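Alkane monooxygenase (Geobacillus thermodenitrificans, PDB 3B9O) is an FMN-containing flavoprotein of the luciferase-like monooxygenase family, built as a TIM barrel with a long excursion between two of its strands. Local coordinates at residues His111-Ser120 against Phe206-Cys214; Glu173-Val181 against Thr191-Ile199. All coordinates share one frame; numbering follows the deposited sequence.

Contact 1. Residues His111-Ser120 against Phe206-Cys214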
ATOM      1  N   HIS A 111       0.887  -6.983 -18.541  1.00 18.10           N
ATOM      2  CA  HIS A 111       2.250  -7.441 -18.824  1.00 22.10           C
ATOM      3  C   HIS A 111       3.295  -6.591 -18.120  1.00 19.58           C
ATOM      4  O   HIS A 111       3.172  -5.353 -18.082  1.00 19.43           O
ATOM      5  CB  HIS A 111       2.504  -7.484 -20.350  1.00 21.59           C
ATOM      6  CG  HIS A 111       3.786  -8.169 -20.727  1.00 20.45           C
ATOM      7  ND1 HIS A 111       3.835  -9.493 -21.118  1.00 25.80           N
ATOM      8  CD2 HIS A 111       5.067  -7.733 -20.717  1.00 14.44           C
ATOM      9  CE1 HIS A 111       5.090  -9.835 -21.363  1.00 20.39           C
ATOM     10  NE2 HIS A 111       5.861  -8.786 -21.118  1.00 24.58           N
ATOM     11  N   PRO A 112       4.338  -7.231 -17.563  1.00 21.55           N
ATOM     12  CA  PRO A 112       5.410  -6.473 -16.905  1.00 23.60           C
ATOM     13  C   PRO A 112       6.167  -5.441 -17.748  1.00 17.87           C
ATOM     14  O   PRO A 112       6.723  -4.522 -17.171  1.00 16.63           O
ATOM     15  CB  PRO A 112       6.380  -7.579 -16.401  1.00 15.57           C
ATOM     16  CG  PRO A 112       6.031  -8.770 -17.272  1.00 32.05           C
ATOM     17  CD  PRO A 112       4.565  -8.691 -17.444  1.00 18.91           C
ATOM     18  N   TYR A 113       6.215  -5.595 -19.071  1.00 13.83           N
ATOM     19  CA  TYR A 113       7.043  -4.687 -19.889  1.00 13.90           C
ATOM     20  C   TYR A 113       6.423  -3.295 -19.875  1.00 24.61           C
ATOM     21  O   TYR A 113       7.161  -2.312 -19.791  1.00 16.32           O
ATOM     22  CB  TYR A 113       7.180  -5.182 -21.325  1.00 15.40           C
ATOM     23  CG  TYR A 113       8.268  -4.520 -22.144  1.00 17.98           C
ATOM     24  CD1 TYR A 113       9.619  -4.820 -21.929  1.00 14.47           C
ATOM     25  CD2 TYR A 113       7.941  -3.650 -23.167  1.00 13.96           C
ATOM     26  CE1 TYR A 113      10.604  -4.248 -22.712  1.00 18.90           C
ATOM     27  CE2 TYR A 113       8.928  -3.086 -23.990  1.00 22.36           C
ATOM     28  CZ  TYR A 113      10.240  -3.398 -23.761  1.00 16.12           C
ATOM     29  OH  TYR A 113      11.220  -2.829 -24.522  1.00 23.74           O
ATOM     30  N   GLY A 114       5.087  -3.248 -19.906  1.00 14.37           N
ATOM     31  CA  GLY A 114       4.336  -1.985 -19.867  1.00 14.90           C
ATOM     32  C   GLY A 114       4.384  -1.363 -18.474  1.00 17.59           C
ATOM     33  O   GLY A 114       4.578  -0.145 -18.338  1.00 16.46           O
ATOM     34  N   HIS A 115       4.244  -2.205 -17.444  1.00 16.71           N
ATOM     35  CA  HIS A 115       4.417  -1.779 -16.075  1.00 12.20           C
ATOM     36  C   HIS A 115       5.814  -1.220 -15.779  1.00 19.98           C
ATOM     37  O   HIS A 115       5.969  -0.230 -15.040  1.00 15.67           O
ATOM     38  CB  HIS A 115       4.107  -2.897 -15.078  1.00 13.46           C
ATOM     39  CG  HIS A 115       4.039  -2.409 -13.665  1.00 19.29           C
ATOM     40  ND1 HIS A 115       4.872  -2.871 -12.672  1.00 22.71           N
ATOM     41  CD2 HIS A 115       3.281  -1.435 -13.102  1.00 13.60           C
ATOM     42  CE1 HIS A 115       4.593  -2.246 -11.545  1.00 14.50           C
ATOM     43  NE2 HIS A 115       3.632  -1.368 -11.781  1.00 22.24           N
ATOM     44  N   ALA A 116       6.844  -1.856 -16.328  1.00 12.49           N
ATOM     45  CA  ALA A 116       8.183  -1.415 -16.032  1.00 12.42           C
ATOM     46  C   ALA A 116       8.412   0.008 -16.532  1.00 12.49           C
ATOM     47  O   ALA A 116       8.994   0.826 -15.814  1.00 15.25           O
ATOM     48  CB  ALA A 116       9.238  -2.393 -16.618  1.00 17.13           C
ATOM     49  N   ARG A 117       7.954   0.293 -17.745  1.00 10.51           N
ATOM     50  CA  ARG A 117       8.057   1.632 -18.323  1.00 14.81           C
ATOM     51  C   ARG A 117       7.224   2.633 -17.491  1.00 14.38           C
ATOM     52  O   ARG A 117       7.694   3.732 -17.261  1.00 16.11           O
ATOM     53  CB  ARG A 117       7.606   1.694 -19.779  1.00 13.38           C
ATOM     54  CG  ARG A 117       7.737   3.137 -20.371  1.00 14.64           C
ATOM     55  CD  ARG A 117       7.484   3.208 -21.854  1.00 17.91           C
ATOM     56  NE  ARG A 117       6.049   3.201 -22.093  1.00 15.24           N
ATOM     57  CZ  ARG A 117       5.471   3.699 -23.172  1.00 13.40           C
ATOM     58  NH1 ARG A 117       6.217   4.220 -24.150  1.00  9.82           N
ATOM     59  NH2 ARG A 117       4.153   3.650 -23.284  1.00 15.46           N
ATOM     60  N   ARG A 118       6.015   2.261 -17.076  1.00 11.92           N
ATOM     61  CA  ARG A 118       5.180   3.157 -16.243  1.00 16.89           C
ATOM     62  C   ARG A 118       5.879   3.557 -14.935  1.00 21.26           C
ATOM     63  O   ARG A 118       5.864   4.744 -14.542  1.00 12.72           O
ATOM     64  CB  ARG A 118       3.793   2.542 -15.902  1.00 11.25           C
ATOM     65  CG  ARG A 118       2.772   2.574 -17.074  1.00 13.67           C
ATOM     66  CD  ARG A 118       1.399   2.168 -16.571  1.00 28.53           C
ATOM     67  NE  ARG A 118       0.513   2.001 -17.725  1.00 23.72           N
ATOM     68  CZ  ARG A 118       0.393   0.890 -18.436  1.00 19.08           C
ATOM     69  NH1 ARG A 118       1.059  -0.215 -18.094  1.00 28.42           N
ATOM     70  NH2 ARG A 118      -0.421   0.884 -19.485  1.00 21.73           N
ATOM     71  N   MET A 119       6.443   2.565 -14.241  1.00 13.46           N
ATOM     72  CA  MET A 119       7.133   2.797 -12.963  1.00  8.49           C
ATOM     73  C   MET A 119       8.426   3.576 -13.157  1.00 14.57           C
ATOM     74  O   MET A 119       8.752   4.445 -12.351  1.00 12.73           O
ATOM     75  CB  MET A 119       7.419   1.478 -12.229  1.00 12.30           C
ATOM     76  CG  MET A 119       6.164   0.741 -11.774  1.00 15.79           C
ATOM     77  SD  MET A 119       5.082   1.753 -10.737  1.00 23.15           S
ATOM     78  CE  MET A 119       3.890   2.263 -11.873  1.00 35.94           C
ATOM     79  N   SER A 120       9.181   3.253 -14.199  1.00 11.82           N
ATOM     80  CA  SER A 120      10.386   4.048 -14.506  1.00 13.12           C
ATOM     81  C   SER A 120      10.004   5.519 -14.787  1.00 15.59           C
ATOM     82  O   SER A 120      10.720   6.439 -14.374  1.00  8.59           O
ATOM     83  CB  SER A 120      11.167   3.481 -15.688  1.00 10.56           C
ATOM     84  OG  SER A 120      11.855   2.267 -15.331  1.00 12.02           O
ATOM     85  N   PHE A 206       6.733 -15.693 -18.685  1.00 14.37           N
ATOM     86  CA  PHE A 206       7.174 -14.589 -19.543  1.00 18.03           C
ATOM     87  C   PHE A 206       8.375 -14.896 -20.404  1.00 11.80           C
ATOM     88  O   PHE A 206       9.296 -15.619 -20.004  1.00 17.29           O
ATOM     89  CB  PHE A 206       7.483 -13.359 -18.656  1.00 13.66           C
ATOM     90  CG  PHE A 206       6.307 -12.911 -17.850  1.00 14.28           C
ATOM     91  CD1 PHE A 206       6.324 -12.994 -16.465  1.00 18.76           C
ATOM     92  CD2 PHE A 206       5.173 -12.404 -18.500  1.00 21.67           C
ATOM     93  CE1 PHE A 206       5.225 -12.577 -15.719  1.00 20.23           C
ATOM     94  CE2 PHE A 206       4.073 -11.986 -17.788  1.00 15.98           C
ATOM     95  CZ  PHE A 206       4.086 -12.078 -16.386  1.00 24.77           C
ATOM     96  N   GLU A 207       8.389 -14.269 -21.562  1.00 17.49           N
ATOM     97  CA  GLU A 207       9.524 -14.263 -22.454  1.00 16.52           C
ATOM     98  C   GLU A 207       9.736 -12.803 -22.878  1.00 16.58           C
ATOM     99  O   GLU A 207       8.916 -12.235 -23.614  1.00 27.43           O
ATOM    100  CB  GLU A 207       9.228 -15.148 -23.681  1.00 17.23           C
ATOM    101  CG  GLU A 207      10.451 -15.381 -24.581  1.00 36.75           C
ATOM    102  CD  GLU A 207      11.379 -16.426 -23.985  1.00 47.06           C
ATOM    103  OE1 GLU A 207      10.894 -17.390 -23.339  1.00 59.16           O
ATOM    104  OE2 GLU A 207      12.607 -16.290 -24.160  1.00 72.43           O
ATOM    105  N   VAL A 208      10.819 -12.205 -22.394  1.00 22.47           N
ATOM    106  CA  VAL A 208      11.085 -10.765 -22.566  1.00 17.35           C
ATOM    107  C   VAL A 208      12.551 -10.557 -22.906  1.00 19.24           C
ATOM    108  O   VAL A 208      13.392 -10.493 -22.023  1.00 19.87           O
ATOM    109  CB  VAL A 208      10.705  -9.923 -21.306  1.00 22.17           C
ATOM    110  CG1 VAL A 208      11.016  -8.420 -21.528  1.00 16.69           C
ATOM    111  CG2 VAL A 208       9.251 -10.127 -20.953  1.00 17.12           C
ATOM    112  N   PRO A 209      12.859 -10.477 -24.204  1.00 17.56           N
ATOM    113  CA  PRO A 209      14.245 -10.204 -24.644  1.00 22.72           C
ATOM    114  C   PRO A 209      14.815  -8.865 -24.167  1.00 23.22           C
ATOM    115  O   PRO A 209      16.016  -8.761 -23.954  1.00 25.64           O
ATOM    116  CB  PRO A 209      14.187 -10.290 -26.176  1.00 30.59           C
ATOM    117  CG  PRO A 209      12.726 -10.368 -26.551  1.00 32.99           C
ATOM    118  CD  PRO A 209      11.922 -10.717 -25.315  1.00 19.94           C
ATOM    119  N   GLY A 210      13.971  -7.854 -23.932  1.00 41.89           N
ATOM    120  CA  GLY A 210      14.514  -6.551 -23.492  1.00 20.45           C
ATOM    121  C   GLY A 210      14.961  -5.884 -24.771  1.00 28.45           C
ATOM    122  O   GLY A 210      14.606  -6.374 -25.878  1.00 33.22           O
ATOM    123  N   PRO A 211      15.704  -4.765 -24.681  1.00 13.43           N
ATOM    124  CA  PRO A 211      16.109  -4.016 -23.486  1.00 20.93           C
ATOM    125  C   PRO A 211      14.901  -3.243 -22.913  1.00 14.00           C
ATOM    126  O   PRO A 211      13.802  -3.221 -23.517  1.00 14.47           O
ATOM    127  CB  PRO A 211      17.153  -3.042 -24.027  1.00 15.43           C
ATOM    128  CG  PRO A 211      16.741  -2.836 -25.456  1.00 26.10           C
ATOM    129  CD  PRO A 211      16.181  -4.130 -25.922  1.00 12.09           C
ATOM    130  N   HIS A 212      15.110  -2.622 -21.762  1.00 14.76           N
ATOM    131  CA  HIS A 212      14.107  -1.731 -21.198  1.00 14.30           C
ATOM    132  C   HIS A 212      14.021  -0.474 -22.095  1.00 13.08           C
ATOM    133  O   HIS A 212      14.983  -0.096 -22.789  1.00 18.29           O
ATOM    134  CB  HIS A 212      14.545  -1.378 -19.773  1.00 13.43           C
ATOM    135  CG  HIS A 212      13.533  -0.614 -18.978  1.00 18.11           C
ATOM    136  ND1 HIS A 212      12.173  -0.833 -19.094  1.00 11.05           N
ATOM    137  CD2 HIS A 212      13.692   0.314 -18.003  1.00  8.77           C
ATOM    138  CE1 HIS A 212      11.533  -0.059 -18.226  1.00 18.44           C
ATOM    139  NE2 HIS A 212      12.428   0.650 -17.559  1.00 20.24           N
ATOM    140  N   LEU A 213      12.853   0.150 -22.098  1.00 16.13           N
ATOM    141  CA  LEU A 213      12.623   1.351 -22.909  1.00 18.09           C
ATOM    142  C   LEU A 213      13.143   2.639 -22.236  1.00 13.51           C
ATOM    143  O   LEU A 213      13.314   3.642 -22.898  1.00 14.89           O
ATOM    144  CB  LEU A 213      11.111   1.478 -23.203  1.00 13.82           C
ATOM    145  CG  LEU A 213      10.517   0.445 -24.215  1.00 23.18           C
ATOM    146  CD1 LEU A 213       8.980   0.487 -24.280  1.00 16.40           C
ATOM    147  CD2 LEU A 213      11.138   0.538 -25.649  1.00 24.02           C
ATOM    148  N   CYS A 214      13.393   2.591 -20.925  1.00 17.70           N
ATOM    149  CA  CYS A 214      13.714   3.783 -20.140  1.00 14.11           C
ATOM    150  C   CYS A 214      15.161   3.814 -19.632  1.00 18.08           C
ATOM    151  O   CYS A 214      15.799   2.779 -19.359  1.00 15.16           O
ATOM    152  CB  CYS A 214      12.743   3.906 -18.931  1.00 13.78           C
ATOM    153  SG  CYS A 214      11.041   3.549 -19.311  1.00 15.48           S
TER
HETATM  154  O   HOH W   1       9.975  -1.085 -20.892  1.00 22.98           O
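P112 sets the CG-CD edge of its ring over one face of F206: CG stands 3.8 Å from the centroid of the phenyl ring, a CH-pi contact, while CD comes in at F206 CE2. The same phenyl turns its edge to the face of the H111 imidazole, a T-shaped pair with planes at 80°, and V208 CG2 lies at the rim of that imidazole. H111, the N-cap, and P112 open the TIM-barrel helix 112-125; F206 and V208 belong to the long excursion between barrel strands 130-135 and 223-227.

Further along the helix, the ring of Y113 lies between V208 CG1, 3.9 Å from its CD1, and L213 CD1, 3.6 Å from its CE2. R117 CG and S120 CB both rest on C214 SG, and A116 CB packs on H212 CE1.

At the polar edge, Y113 OH donates to P211 O, just past a cis peptide bond, over 2.8 Å and at a C=O...O angle of 170°. H212 slots its imidazole edge-on against the helix. With CG anti to the backbone N (chi1 -172°) the ring reaches the helix backbone, and both nitrogens find partners. ND1 meets a water that donates to Y113 O, and NE2 shares a hydrogen bond of 2.8 Å with S120 OG in the plane of the ring.

Contact 2. Residues Glu173-Val181 against Thr191-Ile199; sequences EGSWEDNAV and TDPSKVHEI
W176 and V196 form an isolated backbone bridge, flanked by two hydrogen bonds. E177 N donates to K195 O (3.0 Å) almost straight, at 170°, whereas the bond from H197 N to S175 O is more bent at 138°. At the far end D192 N donates to A180 O (2.9 Å), and V181 faces T191 as an antiparallel non-hydrogen-bonded pair. Between the two places the 173-181 chain makes a type I turn from E177 to A180 and then rejoins the same partner.

Side-chain bonds tighten this frame. S175 OG, carried anti to its own N (chi1 178°), donates to H197 O in the carbonyl plane. H197 NE2 donates to E177 OE1 over a short 2.5 Å, using the oxygen's anti lone pair; carboxylate and imidazole are nearly coplanar, which probably keeps the ring from rotating. D192 OD1 takes both S194 N and S194 OG from one face of its carboxylate, the former closing an Asx turn. K195 NZ is tied to N179 O through a water. W176 NE1 donates to H212 O, outside the two segments.

Apolar contacts fill in the centre. V196 CG2 sits over the six-membered ring of W176, 3.7 Å from its centroid, a CH-pi contact; T191 CG2 reaches W176 CZ3, and A180 CB packs on K195 CB. At the S175 end, S175 CB meets I199 CG2.

Together these bonds join the two chain runs at the base of a beta-hairpin, strands 181-184 and 189-191, which follows helix 154-174 and projects from the surface of the TIM barrel.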
ATOM      1  N   GLU A 173      17.231  -2.676 -13.285  1.00 17.02           N
ATOM      2  CA  GLU A 173      18.548  -2.732 -12.660  1.00 16.64           C
ATOM      3  C   GLU A 173      19.624  -3.138 -13.640  1.00 13.05           C
ATOM      4  O   GLU A 173      20.765  -2.717 -13.510  1.00 17.51           O
ATOM      5  CB  GLU A 173      18.584  -3.759 -11.515  1.00 17.68           C
ATOM      6  CG  GLU A 173      17.611  -3.489 -10.328  1.00 16.25           C
ATOM      7  CD  GLU A 173      18.026  -2.265  -9.522  1.00 23.98           C
ATOM      8  OE1 GLU A 173      17.132  -1.600  -8.980  1.00 25.75           O
ATOM      9  OE2 GLU A 173      19.235  -1.985  -9.436  1.00 19.48           O
ATOM     10  N   GLY A 174      19.267  -3.974 -14.595  1.00 17.52           N
ATOM     11  CA  GLY A 174      20.302  -4.599 -15.445  1.00 19.37           C
ATOM     12  C   GLY A 174      20.374  -4.198 -16.924  1.00 24.96           C
ATOM     13  O   GLY A 174      21.409  -4.390 -17.601  1.00 24.12           O
ATOM     14  N   SER A 175      19.287  -3.678 -17.463  1.00 14.44           N
ATOM     15  CA  SER A 175      19.265  -3.436 -18.888  1.00 14.38           C
ATOM     16  C   SER A 175      20.177  -2.282 -19.324  1.00 13.83           C
ATOM     17  O   SER A 175      20.969  -2.425 -20.271  1.00 15.52           O
ATOM     18  CB  SER A 175      17.836  -3.266 -19.348  1.00 14.56           C
ATOM     19  OG  SER A 175      17.767  -2.991 -20.733  1.00 15.80           O
ATOM     20  N   TRP A 176      20.074  -1.141 -18.656  1.00 16.12           N
ATOM     21  CA  TRP A 176      20.906   0.020 -18.961  1.00 19.95           C
ATOM     22  C   TRP A 176      21.869   0.157 -17.803  1.00 21.58           C
ATOM     23  O   TRP A 176      21.433   0.133 -16.662  1.00 19.24           O
ATOM     24  CB  TRP A 176      20.079   1.314 -19.012  1.00 16.50           C
ATOM     25  CG  TRP A 176      19.075   1.389 -20.142  1.00 18.73           C
ATOM     26  CD1 TRP A 176      18.151   0.414 -20.504  1.00 22.20           C
ATOM     27  CD2 TRP A 176      18.889   2.466 -21.057  1.00 12.32           C
ATOM     28  NE1 TRP A 176      17.446   0.835 -21.586  1.00 14.49           N
ATOM     29  CE2 TRP A 176      17.857   2.100 -21.925  1.00  9.99           C
ATOM     30  CE3 TRP A 176      19.491   3.731 -21.217  1.00 13.11           C
ATOM     31  CZ2 TRP A 176      17.403   2.947 -22.955  1.00 14.22           C
ATOM     32  CZ3 TRP A 176      19.039   4.566 -22.236  1.00  8.33           C
ATOM     33  CH2 TRP A 176      18.013   4.170 -23.097  1.00 12.71           C
ATOM     34  N   GLU A 177      23.146   0.359 -18.113  1.00 14.42           N
ATOM     35  CA  GLU A 177      24.188   0.577 -17.129  1.00 24.78           C
ATOM     36  C   GLU A 177      24.073   1.992 -16.532  1.00 30.81           C
ATOM     37  O   GLU A 177      23.484   2.887 -17.151  1.00 17.35           O
ATOM     38  CB  GLU A 177      25.558   0.368 -17.785  1.00 16.61           C
ATOM     39  CG  GLU A 177      25.741  -1.054 -18.367  1.00 21.37           C
ATOM     40  CD  GLU A 177      27.160  -1.325 -18.878  1.00 30.09           C
ATOM     41  OE1 GLU A 177      27.286  -2.071 -19.892  1.00 21.49           O
ATOM     42  OE2 GLU A 177      28.121  -0.771 -18.285  1.00 23.36           O
ATOM     43  N   ASP A 178      24.614   2.179 -15.328  1.00 17.94           N
ATOM     44  CA  ASP A 178      24.531   3.465 -14.617  1.00 17.34           C
ATOM     45  C   ASP A 178      24.692   4.741 -15.414  1.00 29.53           C
ATOM     46  O   ASP A 178      23.851   5.658 -15.322  1.00 29.03           O
ATOM     47  CB  ASP A 178      25.446   3.498 -13.401  1.00 20.97           C
ATOM     48  CG  ASP A 178      24.882   2.705 -12.252  1.00 31.66           C
ATOM     49  OD1 ASP A 178      25.545   2.697 -11.191  1.00 25.31           O
ATOM     50  OD2 ASP A 178      23.782   2.095 -12.403  1.00 26.02           O
ATOM     51  N   ASN A 179      25.768   4.786 -16.185  1.00 25.11           N
ATOM     52  CA  ASN A 179      26.147   5.968 -16.926  1.00 25.39           C
ATOM     53  C   ASN A 179      25.943   5.743 -18.423  1.00 27.85           C
ATOM     54  O   ASN A 179      26.737   6.220 -19.227  1.00 22.87           O
ATOM     55  CB  ASN A 179      27.635   6.247 -16.653  1.00 24.08           C
ATOM     56  CG  ASN A 179      27.930   6.482 -15.158  1.00 36.74           C
ATOM     57  OD1 ASN A 179      28.749   5.770 -14.547  1.00 57.21           O
ATOM     58  ND2 ASN A 179      27.292   7.503 -14.575  1.00 50.49           N
ATOM     59  N   ALA A 180      24.900   4.998 -18.795  1.00 14.86           N
ATOM     60  CA  ALA A 180      24.634   4.709 -20.197  1.00 24.57           C
ATOM     61  C   ALA A 180      24.398   6.020 -20.957  1.00 17.84           C
ATOM     62  O   ALA A 180      24.883   6.201 -22.098  1.00 19.42           O
ATOM     63  CB  ALA A 180      23.415   3.757 -20.348  1.00 11.80           C
ATOM     64  N   VAL A 181      23.662   6.927 -20.323  1.00 14.48           N
ATOM     65  CA  VAL A 181      23.323   8.193 -20.953  1.00 16.14           C
ATOM     66  C   VAL A 181      24.455   9.179 -20.705  1.00 15.74           C
ATOM     67  O   VAL A 181      24.787   9.460 -19.562  1.00 21.94           O
ATOM     68  CB  VAL A 181      21.957   8.743 -20.468  1.00 20.39           C
ATOM     69  CG1 VAL A 181      21.615  10.074 -21.164  1.00 11.48           C
ATOM     70  CG2 VAL A 181      20.813   7.704 -20.714  1.00 13.19           C
ATOM     71  N   THR A 191      23.204   8.340 -25.832  1.00 12.52           N
ATOM     72  CA  THR A 191      23.362   7.130 -24.987  1.00 17.73           C
ATOM     73  C   THR A 191      24.365   6.221 -25.669  1.00 13.43           C
ATOM     74  O   THR A 191      24.303   5.994 -26.883  1.00 15.16           O
ATOM     75  CB  THR A 191      22.030   6.359 -24.846  1.00 13.67           C
ATOM     76  OG1 THR A 191      20.998   7.221 -24.315  1.00 15.54           O
ATOM     77  CG2 THR A 191      22.177   5.070 -23.991  1.00 14.04           C
ATOM     78  N   ASP A 192      25.316   5.731 -24.882  1.00 17.98           N
ATOM     79  CA  ASP A 192      26.328   4.766 -25.338  1.00 22.29           C
ATOM     80  C   ASP A 192      25.666   3.416 -25.629  1.00 14.36           C
ATOM     81  O   ASP A 192      25.225   2.749 -24.688  1.00 17.63           O
ATOM     82  CB  ASP A 192      27.369   4.610 -24.201  1.00 15.36           C
ATOM     83  CG  ASP A 192      28.550   3.702 -24.582  1.00 23.93           C
ATOM     84  OD1 ASP A 192      28.447   2.858 -25.496  1.00 15.71           O
ATOM     85  OD2 ASP A 192      29.596   3.846 -23.921  1.00 22.72           O
ATOM     86  N   PRO A 193      25.606   2.995 -26.904  1.00 15.29           N
ATOM     87  CA  PRO A 193      24.808   1.795 -27.184  1.00 23.31           C
ATOM     88  C   PRO A 193      25.400   0.483 -26.617  1.00 19.51           C
ATOM     89  O   PRO A 193      24.677  -0.506 -26.458  1.00 20.45           O
ATOM     90  CB  PRO A 193      24.692   1.771 -28.720  1.00 17.02           C
ATOM     91  CG  PRO A 193      25.698   2.700 -29.212  1.00 24.19           C
ATOM     92  CD  PRO A 193      26.239   3.552 -28.122  1.00 21.40           C
ATOM     93  N   SER A 194      26.678   0.505 -26.253  1.00 19.60           N
ATOM     94  CA  SER A 194      27.318  -0.662 -25.653  1.00 20.44           C
ATOM     95  C   SER A 194      26.887  -0.840 -24.185  1.00 31.61           C
ATOM     96  O   SER A 194      27.146  -1.881 -23.581  1.00 19.48           O
ATOM     97  CB  SER A 194      28.847  -0.595 -25.798  1.00 21.85           C
ATOM     98  OG  SER A 194      29.473   0.380 -24.965  1.00 20.03           O
ATOM     99  N   LYS A 195      26.163   0.151 -23.646  1.00 22.96           N
ATOM    100  CA  LYS A 195      25.774   0.132 -22.248  1.00 22.45           C
ATOM    101  C   LYS A 195      24.252  -0.031 -22.113  1.00 13.75           C
ATOM    102  O   LYS A 195      23.709   0.098 -21.034  1.00 16.45           O
ATOM    103  CB  LYS A 195      26.281   1.388 -21.531  1.00 15.34           C
ATOM    104  CG  LYS A 195      27.786   1.580 -21.588  1.00 25.75           C
ATOM    105  CD  LYS A 195      28.277   2.602 -20.523  1.00 32.87           C
ATOM    106  CE  LYS A 195      29.839   2.651 -20.463  1.00 25.27           C
ATOM    107  NZ  LYS A 195      30.323   3.315 -19.200  1.00 33.22           N
ATOM    108  N   VAL A 196      23.594  -0.376 -23.216  1.00 14.96           N
ATOM    109  CA  VAL A 196      22.188  -0.725 -23.214  1.00 13.09           C
ATOM    110  C   VAL A 196      22.057  -2.192 -23.671  1.00 28.98           C
ATOM    111  O   VAL A 196      22.513  -2.548 -24.771  1.00 18.76           O
ATOM    112  CB  VAL A 196      21.377   0.224 -24.118  1.00 11.47           C
ATOM    113  CG1 VAL A 196      19.926  -0.261 -24.252  1.00 12.13           C
ATOM    114  CG2 VAL A 196      21.417   1.663 -23.566  1.00 14.42           C
ATOM    115  N   HIS A 197      21.406  -3.015 -22.843  1.00 18.92           N
ATOM    116  CA  HIS A 197      21.446  -4.485 -22.972  1.00 21.53           C
ATOM    117  C   HIS A 197      20.094  -5.157 -23.015  1.00 16.79           C
ATOM    118  O   HIS A 197      19.195  -4.801 -22.246  1.00 17.77           O
ATOM    119  CB  HIS A 197      22.257  -5.108 -21.804  1.00 16.59           C
ATOM    120  CG  HIS A 197      23.597  -4.489 -21.600  1.00 17.32           C
ATOM    121  ND1 HIS A 197      24.629  -4.655 -22.495  1.00 25.14           N
ATOM    122  CD2 HIS A 197      24.069  -3.671 -20.628  1.00 22.97           C
ATOM    123  CE1 HIS A 197      25.675  -3.967 -22.091  1.00 20.11           C
ATOM    124  NE2 HIS A 197      25.365  -3.368 -20.955  1.00 22.42           N
ATOM    125  N   GLU A 198      19.942  -6.150 -23.903  1.00 18.23           N
ATOM    126  CA  GLU A 198      18.813  -7.084 -23.825  1.00 18.19           C
ATOM    127  C   GLU A 198      18.892  -7.781 -22.465  1.00 23.32           C
ATOM    128  O   GLU A 198      19.977  -7.914 -21.885  1.00 20.70           O
ATOM    129  CB  GLU A 198      18.851  -8.123 -24.955  1.00 23.97           C
ATOM    130  CG  GLU A 198      18.347  -7.619 -26.272  1.00 26.09           C
ATOM    131  CD  GLU A 198      18.537  -8.588 -27.443  1.00 48.88           C
ATOM    132  OE1 GLU A 198      19.098  -9.708 -27.276  1.00 43.43           O
ATOM    133  OE2 GLU A 198      18.096  -8.207 -28.552  1.00 52.45           O
ATOM    134  N   ILE A 199      17.744  -8.161 -21.925  1.00 20.93           N
ATOM    135  CA  ILE A 199      17.724  -8.915 -20.659  1.00 22.41           C
ATOM    136  C   ILE A 199      17.581 -10.415 -20.901  1.00 18.57           C
ATOM    137  O   ILE A 199      17.912 -11.214 -20.028  1.00 22.97           O
ATOM    138  CB  ILE A 199      16.614  -8.430 -19.658  1.00 20.04           C
ATOM    139  CG1 ILE A 199      15.209  -8.625 -20.265  1.00 17.61           C
ATOM    140  CG2 ILE A 199      16.924  -6.989 -19.193  1.00 22.59           C
ATOM    141  CD1 ILE A 199      14.016  -8.562 -19.263  1.00 20.61           C
TER
HETATM  142  O   HOH W   2      29.313   6.044 -19.827  1.00 20.19           O

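Contact 2 is nested within the chain loop that contact 1 closes: 173-181 and 191-199 both fall between helix 112-125 and segment 206-214. Their centres are 14 Å apart, and the two meet directly. H212 N probably donates to S175 OG at 2.9 Å, and I199 N to P209 O at 2.7 Å, so segment 206-214 lies against the helix on one contact and against the hairpin base on the other. Both sit toward the periphery on the same side of the chain's centre, about 22 Å (contact 1) and 31 Å (contact 2) from it, centre to centre. The flavin mononucleotide lies away from both, probably at the C-terminal ends of the barrel strands.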